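Local coordinates for probable amidase (Thermus thermophilus, PDB 2DC0), which is a probable amidase, with the amidase-family architecture of one large mixed beta sheet flanked by helices, at residues Gln32-Leu37 / Val138-Gln143; Gln234-Gly239 / Gly426-Ala431. All blocks are in the same frame, centred on the assembly; numbering follows the deposited sequence.

Interaction 1: Gln32-Leu37 / Val138-Gln143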
# COMPACT_ATOMS: atom_id res chain seq x y z
N GLN A 32 -27.04 -3.78 -32.28
CA GLN A 32 -26.08 -4.84 -32.55
C GLN A 32 -24.80 -4.32 -33.21
O GLN A 32 -23.71 -4.84 -32.94
CB GLN A 32 -26.74 -5.89 -33.45
CG GLN A 32 -25.88 -7.11 -33.72
CD GLN A 32 -26.68 -8.22 -34.36
OE1 GLN A 32 -27.35 -8.01 -35.38
NE2 GLN A 32 -26.61 -9.41 -33.78
N ASP A 33 -24.92 -3.29 -34.05
CA ASP A 33 -23.76 -2.75 -34.72
C ASP A 33 -22.75 -2.09 -33.78
O ASP A 33 -21.60 -1.84 -34.16
CB ASP A 33 -24.19 -1.77 -35.83
CG ASP A 33 -24.93 -2.48 -36.97
OD1 ASP A 33 -24.66 -3.68 -37.19
OD2 ASP A 33 -25.77 -1.84 -37.64
N ARG A 34 -23.16 -1.82 -32.54
CA ARG A 34 -22.24 -1.24 -31.57
C ARG A 34 -21.22 -2.31 -31.15
O ARG A 34 -20.18 -2.00 -30.57
CB ARG A 34 -23.01 -0.71 -30.35
CG ARG A 34 -23.82 0.55 -30.63
CD ARG A 34 -22.91 1.68 -31.12
NE ARG A 34 -23.47 3.00 -30.85
CZ ARG A 34 -24.48 3.55 -31.52
NH1 ARG A 34 -25.05 2.91 -32.52
NH2 ARG A 34 -24.92 4.76 -31.19
N ASN A 35 -21.55 -3.57 -31.44
CA ASN A 35 -20.67 -4.71 -31.17
C ASN A 35 -20.27 -4.86 -29.70
O ASN A 35 -19.13 -5.20 -29.39
CB ASN A 35 -19.43 -4.59 -32.07
CG ASN A 35 -18.63 -5.88 -32.15
OD1 ASN A 35 -19.20 -6.97 -32.24
ND2 ASN A 35 -17.31 -5.76 -32.15
N ALA A 36 -21.22 -4.65 -28.80
CA ALA A 36 -20.96 -4.74 -27.37
C ALA A 36 -20.88 -6.16 -26.83
O ALA A 36 -20.24 -6.40 -25.80
CB ALA A 36 -22.03 -3.96 -26.60
N LEU A 37 -21.51 -7.12 -27.50
CA LEU A 37 -21.52 -8.49 -27.01
C LEU A 37 -20.55 -9.46 -27.68
O LEU A 37 -20.46 -9.51 -28.91
CB LEU A 37 -22.94 -9.04 -27.09
CG LEU A 37 -24.01 -8.17 -26.40
CD1 LEU A 37 -25.35 -8.90 -26.38
CD2 LEU A 37 -23.56 -7.85 -24.98
N VAL A 138 -22.99 6.46 -27.46
CA VAL A 138 -23.56 7.72 -27.94
C VAL A 138 -23.24 8.04 -29.40
O VAL A 138 -24.09 8.57 -30.13
CB VAL A 138 -23.09 8.90 -27.06
CG1 VAL A 138 -23.64 10.21 -27.59
CG2 VAL A 138 -23.56 8.68 -25.62
N ASP A 139 -22.03 7.72 -29.83
CA ASP A 139 -21.60 7.98 -31.20
C ASP A 139 -20.74 6.82 -31.66
O ASP A 139 -19.60 6.66 -31.20
CB ASP A 139 -20.81 9.30 -31.22
CG ASP A 139 -20.35 9.70 -32.61
OD1 ASP A 139 -20.38 8.84 -33.52
OD2 ASP A 139 -19.94 10.87 -32.78
N PRO A 140 -21.26 5.98 -32.57
CA PRO A 140 -20.54 4.81 -33.09
C PRO A 140 -19.23 5.11 -33.83
O PRO A 140 -18.48 4.20 -34.15
CB PRO A 140 -21.58 4.13 -33.97
CG PRO A 140 -22.36 5.30 -34.50
CD PRO A 140 -22.55 6.14 -33.27
N SER A 141 -18.96 6.39 -34.09
CA SER A 141 -17.73 6.77 -34.77
C SER A 141 -16.64 7.04 -33.74
O SER A 141 -15.47 7.21 -34.09
CB SER A 141 -17.94 8.04 -35.63
OG SER A 141 -18.22 9.18 -34.82
N ARG A 142 -17.03 7.07 -32.47
CA ARG A 142 -16.09 7.33 -31.37
C ARG A 142 -15.76 6.04 -30.61
O ARG A 142 -16.53 5.08 -30.63
CB ARG A 142 -16.68 8.34 -30.38
CG ARG A 142 -17.09 9.71 -30.96
CD ARG A 142 -15.90 10.48 -31.53
NE ARG A 142 -16.25 11.84 -31.94
CZ ARG A 142 -16.21 12.91 -31.16
NH1 ARG A 142 -15.83 12.80 -29.89
NH2 ARG A 142 -16.51 14.11 -31.64
N GLN A 143 -14.61 6.05 -29.94
CA GLN A 143 -14.17 4.90 -29.17
C GLN A 143 -15.07 4.62 -27.97
O GLN A 143 -15.51 5.54 -27.28
CB GLN A 143 -12.74 5.11 -28.64
CG GLN A 143 -11.67 5.39 -29.71
CD GLN A 143 -10.28 5.60 -29.11
OE1 GLN A 143 -10.13 6.21 -28.06
NE2 GLN A 143 -9.25 5.11 -29.80

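Interaction 2: Gln234-Gly239 / Gly426-Ala431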
# COMPACT_ATOMS: atom_id res chain seq x y z
N GLN A 234 -22.79 15.45 4.80
CA GLN A 234 -23.04 16.81 5.26
C GLN A 234 -21.76 17.63 5.16
O GLN A 234 -20.74 17.26 5.74
CB GLN A 234 -23.52 16.81 6.72
CG GLN A 234 -23.53 18.20 7.36
CD GLN A 234 -23.81 18.16 8.86
OE1 GLN A 234 -23.26 17.33 9.59
NE2 GLN A 234 -24.66 19.07 9.34
N ASN A 235 -21.81 18.73 4.42
CA ASN A 235 -20.65 19.59 4.27
C ASN A 235 -19.41 18.81 3.83
O ASN A 235 -18.36 18.86 4.47
CB ASN A 235 -20.37 20.30 5.60
CG ASN A 235 -21.49 21.25 6.00
OD1 ASN A 235 -21.79 21.43 7.18
ND2 ASN A 235 -22.10 21.88 5.00
N PRO A 236 -19.53 18.07 2.72
CA PRO A 236 -18.40 17.29 2.22
C PRO A 236 -17.22 18.19 1.87
O PRO A 236 -17.41 19.32 1.40
CB PRO A 236 -18.98 16.58 1.00
CG PRO A 236 -19.99 17.57 0.50
CD PRO A 236 -20.66 18.02 1.77
N VAL A 237 -16.01 17.71 2.11
CA VAL A 237 -14.80 18.46 1.80
C VAL A 237 -14.08 17.66 0.72
O VAL A 237 -13.66 16.53 0.94
CB VAL A 237 -13.88 18.59 3.03
CG1 VAL A 237 -12.62 19.36 2.66
CG2 VAL A 237 -14.62 19.31 4.16
N PHE A 238 -13.94 18.27 -0.46
CA PHE A 238 -13.29 17.61 -1.58
C PHE A 238 -11.91 18.19 -1.85
O PHE A 238 -11.74 19.40 -1.89
CB PHE A 238 -14.15 17.74 -2.83
CG PHE A 238 -15.48 17.04 -2.72
CD1 PHE A 238 -15.56 15.65 -2.76
CD2 PHE A 238 -16.66 17.78 -2.61
CE1 PHE A 238 -16.79 15.00 -2.68
CE2 PHE A 238 -17.90 17.14 -2.53
CZ PHE A 238 -17.96 15.74 -2.57
N GLY A 239 -10.94 17.30 -2.04
CA GLY A 239 -9.59 17.74 -2.34
C GLY A 239 -9.35 17.66 -3.84
O GLY A 239 -9.76 16.69 -4.49
N GLY A 426 -20.61 9.83 -3.81
CA GLY A 426 -21.01 9.73 -5.20
C GLY A 426 -22.50 9.98 -5.35
O GLY A 426 -22.93 10.66 -6.29
N GLY A 427 -23.28 9.45 -4.42
CA GLY A 427 -24.72 9.64 -4.47
C GLY A 427 -25.08 11.10 -4.25
O GLY A 427 -25.99 11.63 -4.88
N TRP A 428 -24.35 11.73 -3.34
CA TRP A 428 -24.56 13.14 -3.03
C TRP A 428 -24.30 13.99 -4.27
O TRP A 428 -25.09 14.88 -4.61
CB TRP A 428 -23.62 13.57 -1.90
CG TRP A 428 -23.86 14.96 -1.41
CD1 TRP A 428 -24.73 15.35 -0.43
CD2 TRP A 428 -23.22 16.15 -1.88
NE1 TRP A 428 -24.67 16.71 -0.25
CE2 TRP A 428 -23.76 17.23 -1.14
CE3 TRP A 428 -22.26 16.42 -2.86
CZ2 TRP A 428 -23.35 18.56 -1.34
CZ3 TRP A 428 -21.85 17.74 -3.06
CH2 TRP A 428 -22.40 18.79 -2.30
N LEU A 429 -23.20 13.69 -4.96
CA LEU A 429 -22.83 14.42 -6.17
C LEU A 429 -23.80 14.15 -7.31
O LEU A 429 -24.23 15.07 -8.00
CB LEU A 429 -21.41 14.05 -6.60
CG LEU A 429 -20.26 14.62 -5.75
CD1 LEU A 429 -18.97 13.86 -6.04
CD2 LEU A 429 -20.07 16.11 -6.09
N GLU A 430 -24.14 12.88 -7.51
CA GLU A 430 -25.06 12.46 -8.57
C GLU A 430 -26.39 13.22 -8.51
O GLU A 430 -26.94 13.62 -9.54
CB GLU A 430 -25.30 10.95 -8.47
CG GLU A 430 -26.24 10.36 -9.50
CD GLU A 430 -26.52 8.89 -9.22
OE1 GLU A 430 -27.03 8.59 -8.13
OE2 GLU A 430 -26.23 8.04 -10.09
N ALA A 431 -26.90 13.41 -7.30
CA ALA A 431 -28.16 14.11 -7.10
C ALA A 431 -28.02 15.61 -7.38
O ALA A 431 -29.02 16.32 -7.49
CB ALA A 431 -28.65 13.90 -5.65

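Interaction 1: Gln32-Leu37 / Val138-Gln143
Arg34 lays one face of its guanidinium group against the ring of Pro140, and this face-on packing makes up most of a small surface contact. Pro140 CD is 3.4 Å from Arg34 NH2, off-centre near the rim of the flat group, while Pro140 CB comes within 3.8 Å of Arg34 NE. Between them, Pro140 CG is 4.1 Å from Arg34 CZ, and the two side chains meet at a slant. The arginine gets there by a bend at chi2 (-59°), which turns the chain out of the 3-10 turn 32-34 and across to the loop.

The polar side of the contact is settled just ahead of Val138. Arg34 NE donates to the carbonyl oxygen of Asn136 and NH2 to that of Ala137, so two bonds fix the rotation of the guanidinium plane under the proline. By contrast, Val138 O at 4.0 Å from Arg34 NH2 lies obliquely to the group and is merely near.

Within 138-143 the proline rides on a type I turn from Asp139 to Arg142, closed by Arg142 N to Asp139 O. Asp139 OD1 accepts the Ser141 N-H (2.9 Å, angle 160°), an Asx turn, together with the Ser141 hydroxyl; both donors approach from the same side, well above the carboxylate plane. Arg142 NE is 3.9 Å from Asp139 OD2, a long ionic approach without a directed N-H, while the arginine's NH2 forms a salt bridge with Glu404.

Chemically, a cation joins the two loops through carbonyl oxygens and an apolar ring: Arg34 NH2 and Asp139 OD1 stay 6.5 Å apart, so the aspartate probably adds only a diffuse attraction to a contact held by the Asn136 and Ala137 carbonyls and by packing of the guanidinium face on the proline ring.

Interaction 2: Gln234-Gly239 / Gly426-Ala431
Pro236 rests its ring on the flat face of Trp428: CG sits 3.8 Å from the centroid of the six-membered ring and only 8° off its normal, a CH-pi contact squarely over the benzo half of the indole. Pro236 CD lies farther along the same face, 4.1 Å from Trp428 CZ2, and the two side chains cross at about a right angle.

Two residues on, Phe238 projects from the same side of the strand and its far end fills the notch between Trp428 and Leu429. Trp428 CZ3 meets the phenyl group at its edge, near the ring plane, 4.0 Å from Phe238 CE2. The tip atom, Phe238 CZ, faces the branched end of Leu429 and lies 4.1 Å from Leu429 CD1, with CG and CD2 at a similar distance; the two side chains approach head-on. Trp428 CG is anti to the backbone N (chi1 -174°), a turn that sends the indole out from helix 419-430 toward the proline.

Between Pro236 and Phe238, Val237 turns to the other side, against strand 270-273. Leu352 of strand 350-354 touches both Phe238 and Leu429, while Leu425, one turn earlier on the helix, rests against Pro236 and Phe238. The contact thus seats the C-terminal helix on the sheet at the start of strand 237-240.

Apolar throughout, the junction depends on close fit rather than on directed bonds; the CH-pi contact of Pro236 adds a mild polar component, on an indole that also takes part in a cation-pi interaction with Arg432.

Overall arrangement
Interactions 1 and 2 do not touch: their centres lie 32 Å apart and their nearest atoms about 16 Å. They belong to opposite ends of the large mixed sheet. The loop of interaction 1 runs into the outermost strand 37-40, whereas interaction 2 uses strand 237-240, next to the other outermost strand, 270-273. In sequence, both segments of interaction 1 precede those of interaction 2. Their centres are 17 Å and 21 Å from that of the chain, yet one is a surface contact and the other buried. Segment 138-143 leads directly into the glycine- and serine-rich signature of the amidase family; interaction 2 instead packs the C-terminal helix.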